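Local coordinates for viral protein F93 (Sulfolobus turreted icosahedral virus, PDB 2CO5) that probably binds DNA through a winged-helix domain and forms a disulfide-linked dimer in this virus of a hyperthermophilic archaeon, at residues H85-F88 against K89-C93. Numbering follows the deposited sequence.
Sequences HEFF and KKIVC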
ATOM      1  N   HIS B  85      -5.567   8.232  -1.295  1.00 49.99           N
ATOM      2  CA  HIS B  85      -6.571   8.035  -0.268  1.00 48.45           C
ATOM      3  C   HIS B  85      -7.745   7.226  -0.799  1.00 48.94           C
ATOM      4  O   HIS B  85      -8.246   6.322  -0.121  1.00 49.73           O
ATOM      5  CB  HIS B  85      -7.074   9.379   0.264  1.00 47.48           C
ATOM      6  CG  HIS B  85      -8.168   9.245   1.274  1.00 46.26           C
ATOM      7  ND1 HIS B  85      -8.037   8.472   2.407  1.00 60.92           N
ATOM      8  CD2 HIS B  85      -9.419   9.761   1.311  1.00 51.53           C
ATOM      9  CE1 HIS B  85      -9.158   8.522   3.104  1.00 53.06           C
ATOM     10  NE2 HIS B  85     -10.012   9.297   2.460  1.00 56.54           N
ATOM     11  N   GLU B  86      -8.196   7.558  -2.002  1.00 47.98           N
ATOM     12  CA  GLU B  86      -9.303   6.824  -2.608  1.00 48.26           C
ATOM     13  C   GLU B  86      -8.884   5.396  -2.926  1.00 47.66           C
ATOM     14  O   GLU B  86      -9.648   4.463  -2.705  1.00 48.83           O
ATOM     15  CB  GLU B  86      -9.814   7.527  -3.867  1.00 47.57           C
ATOM     16  CG  GLU B  86     -10.521   8.861  -3.604  1.00 58.12           C
ATOM     17  CD  GLU B  86     -11.691   8.744  -2.641  1.00 74.54           C
ATOM     18  OE1 GLU B  86     -12.580   7.897  -2.874  1.00 53.54           O
ATOM     19  OE2 GLU B  86     -11.719   9.506  -1.650  1.00 78.05           O
ATOM     20  N   PHE B  87      -7.661   5.225  -3.425  1.00 50.59           N
ATOM     21  CA  PHE B  87      -7.147   3.892  -3.733  1.00 48.51           C
ATOM     22  C   PHE B  87      -7.132   2.992  -2.482  1.00 49.72           C
ATOM     23  O   PHE B  87      -7.708   1.898  -2.490  1.00 51.48           O
ATOM     24  CB  PHE B  87      -5.745   3.978  -4.343  1.00 45.99           C
ATOM     25  CG  PHE B  87      -5.036   2.655  -4.388  1.00 51.28           C
ATOM     26  CD1 PHE B  87      -5.331   1.730  -5.382  1.00 56.87           C
ATOM     27  CD2 PHE B  87      -4.100   2.321  -3.418  1.00 48.76           C
ATOM     28  CE1 PHE B  87      -4.692   0.501  -5.420  1.00 49.37           C
ATOM     29  CE2 PHE B  87      -3.455   1.100  -3.449  1.00 50.33           C
ATOM     30  CZ  PHE B  87      -3.753   0.185  -4.452  1.00 51.88           C
ATOM     31  N   PHE B  88      -6.484   3.459  -1.418  1.00 48.20           N
ATOM     32  CA  PHE B  88      -6.352   2.664  -0.187  1.00 48.47           C
ATOM     33  C   PHE B  88      -7.692   2.418   0.501  1.00 48.08           C
ATOM     34  O   PHE B  88      -7.927   1.343   1.042  1.00 50.09           O
ATOM     35  CB  PHE B  88      -5.358   3.310   0.789  1.00 46.78           C
ATOM     36  CG  PHE B  88      -3.912   2.988   0.483  1.00 49.82           C
ATOM     37  CD1 PHE B  88      -3.046   3.964   0.018  1.00 47.17           C
ATOM     38  CD2 PHE B  88      -3.428   1.702   0.658  1.00 56.80           C
ATOM     39  CE1 PHE B  88      -1.732   3.668  -0.269  1.00 48.00           C
ATOM     40  CE2 PHE B  88      -2.109   1.397   0.372  1.00 49.79           C
ATOM     41  CZ  PHE B  88      -1.257   2.388  -0.099  1.00 45.62           C
ATOM     42  N   LYS B  89      -8.579   3.403   0.458  1.00 51.98           N
ATOM     43  CA  LYS B  89      -9.916   3.238   1.004  1.00 51.41           C
ATOM     44  C   LYS B  89     -10.640   2.112   0.261  1.00 51.83           C
ATOM     45  O   LYS B  89     -11.248   1.248   0.885  1.00 51.58           O
ATOM     46  CB  LYS B  89     -10.691   4.553   0.902  1.00 52.84           C
ATOM     47  CG  LYS B  89     -12.046   4.548   1.576  1.00 54.63           C
ATOM     48  CD  LYS B  89     -12.696   5.921   1.499  1.00 54.28           C
ATOM     49  CE  LYS B  89     -14.137   5.877   1.980  1.00 65.09           C
ATOM     50  NZ  LYS B  89     -14.753   7.232   2.027  1.00 68.52           N
ATOM     51  N   LYS B  90     -10.536   2.115  -1.068  1.00 51.38           N
ATOM     52  CA  LYS B  90     -11.169   1.100  -1.911  1.00 49.58           C
ATOM     53  C   LYS B  90     -10.662  -0.317  -1.632  1.00 46.86           C
ATOM     54  O   LYS B  90     -11.453  -1.254  -1.604  1.00 45.78           O
ATOM     55  CB  LYS B  90     -10.984   1.440  -3.400  1.00 48.30           C
ATOM     56  CG  LYS B  90     -11.500   0.382  -4.372  1.00 48.76           C
ATOM     57  CD  LYS B  90     -11.462   0.868  -5.827  1.00 50.15           C
ATOM     58  CE  LYS B  90     -10.030   1.078  -6.322  1.00 49.59           C
ATOM     59  NZ  LYS B  90      -9.950   1.222  -7.805  1.00 56.06           N
ATOM     60  N   ILE B  91      -9.358  -0.486  -1.439  1.00 49.59           N
ATOM     61  CA  ILE B  91      -8.807  -1.838  -1.265  1.00 50.84           C
ATOM     62  C   ILE B  91      -8.706  -2.303   0.191  1.00 49.04           C
ATOM     63  O   ILE B  91      -8.620  -3.500   0.443  1.00 49.00           O
ATOM     64  CB  ILE B  91      -7.440  -2.030  -1.988  1.00 51.77           C
ATOM     65  CG1 ILE B  91      -6.341  -1.173  -1.366  1.00 57.78           C
ATOM     66  CG2 ILE B  91      -7.584  -1.739  -3.481  1.00 45.51           C
ATOM     67  CD1 ILE B  91      -4.951  -1.722  -1.632  1.00 59.83           C
ATOM     68  N   VAL B  92      -8.733  -1.377   1.144  1.00 49.79           N
ATOM     69  CA  VAL B  92      -8.592  -1.748   2.548  1.00 49.30           C
ATOM     70  C   VAL B  92      -9.894  -1.675   3.344  1.00 50.37           C
ATOM     71  O   VAL B  92     -10.180  -2.575   4.127  1.00 50.71           O
ATOM     72  CB  VAL B  92      -7.527  -0.888   3.253  1.00 51.66           C
ATOM     73  CG1 VAL B  92      -7.445  -1.247   4.741  1.00 46.34           C
ATOM     74  CG2 VAL B  92      -6.146  -1.069   2.574  1.00 48.26           C
ATOM     75  N   CYS B  93     -10.671  -0.611   3.159  1.00 48.71           N
ATOM     76  CA  CYS B  93     -11.814  -0.339   4.032  1.00 49.72           C
ATOM     77  C   CYS B  93     -13.082  -1.051   3.595  1.00 50.19           C
ATOM     78  O   CYS B  93     -13.189  -1.520   2.461  1.00 52.85           O
ATOM     79  CB  CYS B  93     -12.078   1.163   4.112  1.00 50.34           C
ATOM     80  SG  CYS B  93     -10.612   2.131   4.497  1.00 51.66           S
TER
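K89 N donates to H85 O at 3.0 Å, the first of five successive i to i+4 bonds, from K89 to C93, that run to the end of helix 75-92. The K89 side chain leaves this bond fully extended, its CD passing obliquely to the H85 ring, 4.4 Å from NE2. The other ring nitrogen, ND1, is hydrogen-bonded to the hydroxyl of Y12. K89 NZ stays 5.3 Å from E86 OE2, opposite charges whose atoms are not in contact. K90 N repeats the backbone pattern with E86 O, while the K90 chain, bent at chi3, delivers NZ to the carbonyl oxygen of F38 of the second subunit.

I91 turns the contact apolar. Its N donates to F87 O, and its CG1 stands between the backbone N and the carbonyl carbon (chi1 66°); with chi2 near anti (157°), CD1 reaches F87 CZ at 3.6 Å. CG1 itself sits over one face of the F87 ring, offset toward the rim. V92 N closes on F88 O at 2.8 Å, and V92 CG2 meets the F88 ring at its edge, 4.3 Å from CD2. C93 ends the helix: its N still bonds to K89 O, but its backbone leaves helical geometry, and SG joins C93 of the second subunit in a disulfide.

F87, F88, I91 and V92 are buried and also pack on that subunit, so the final turns combine an apolar dimer interface with a covalent link, consistent with disulfide stabilisation of an intracellular protein at high temperature.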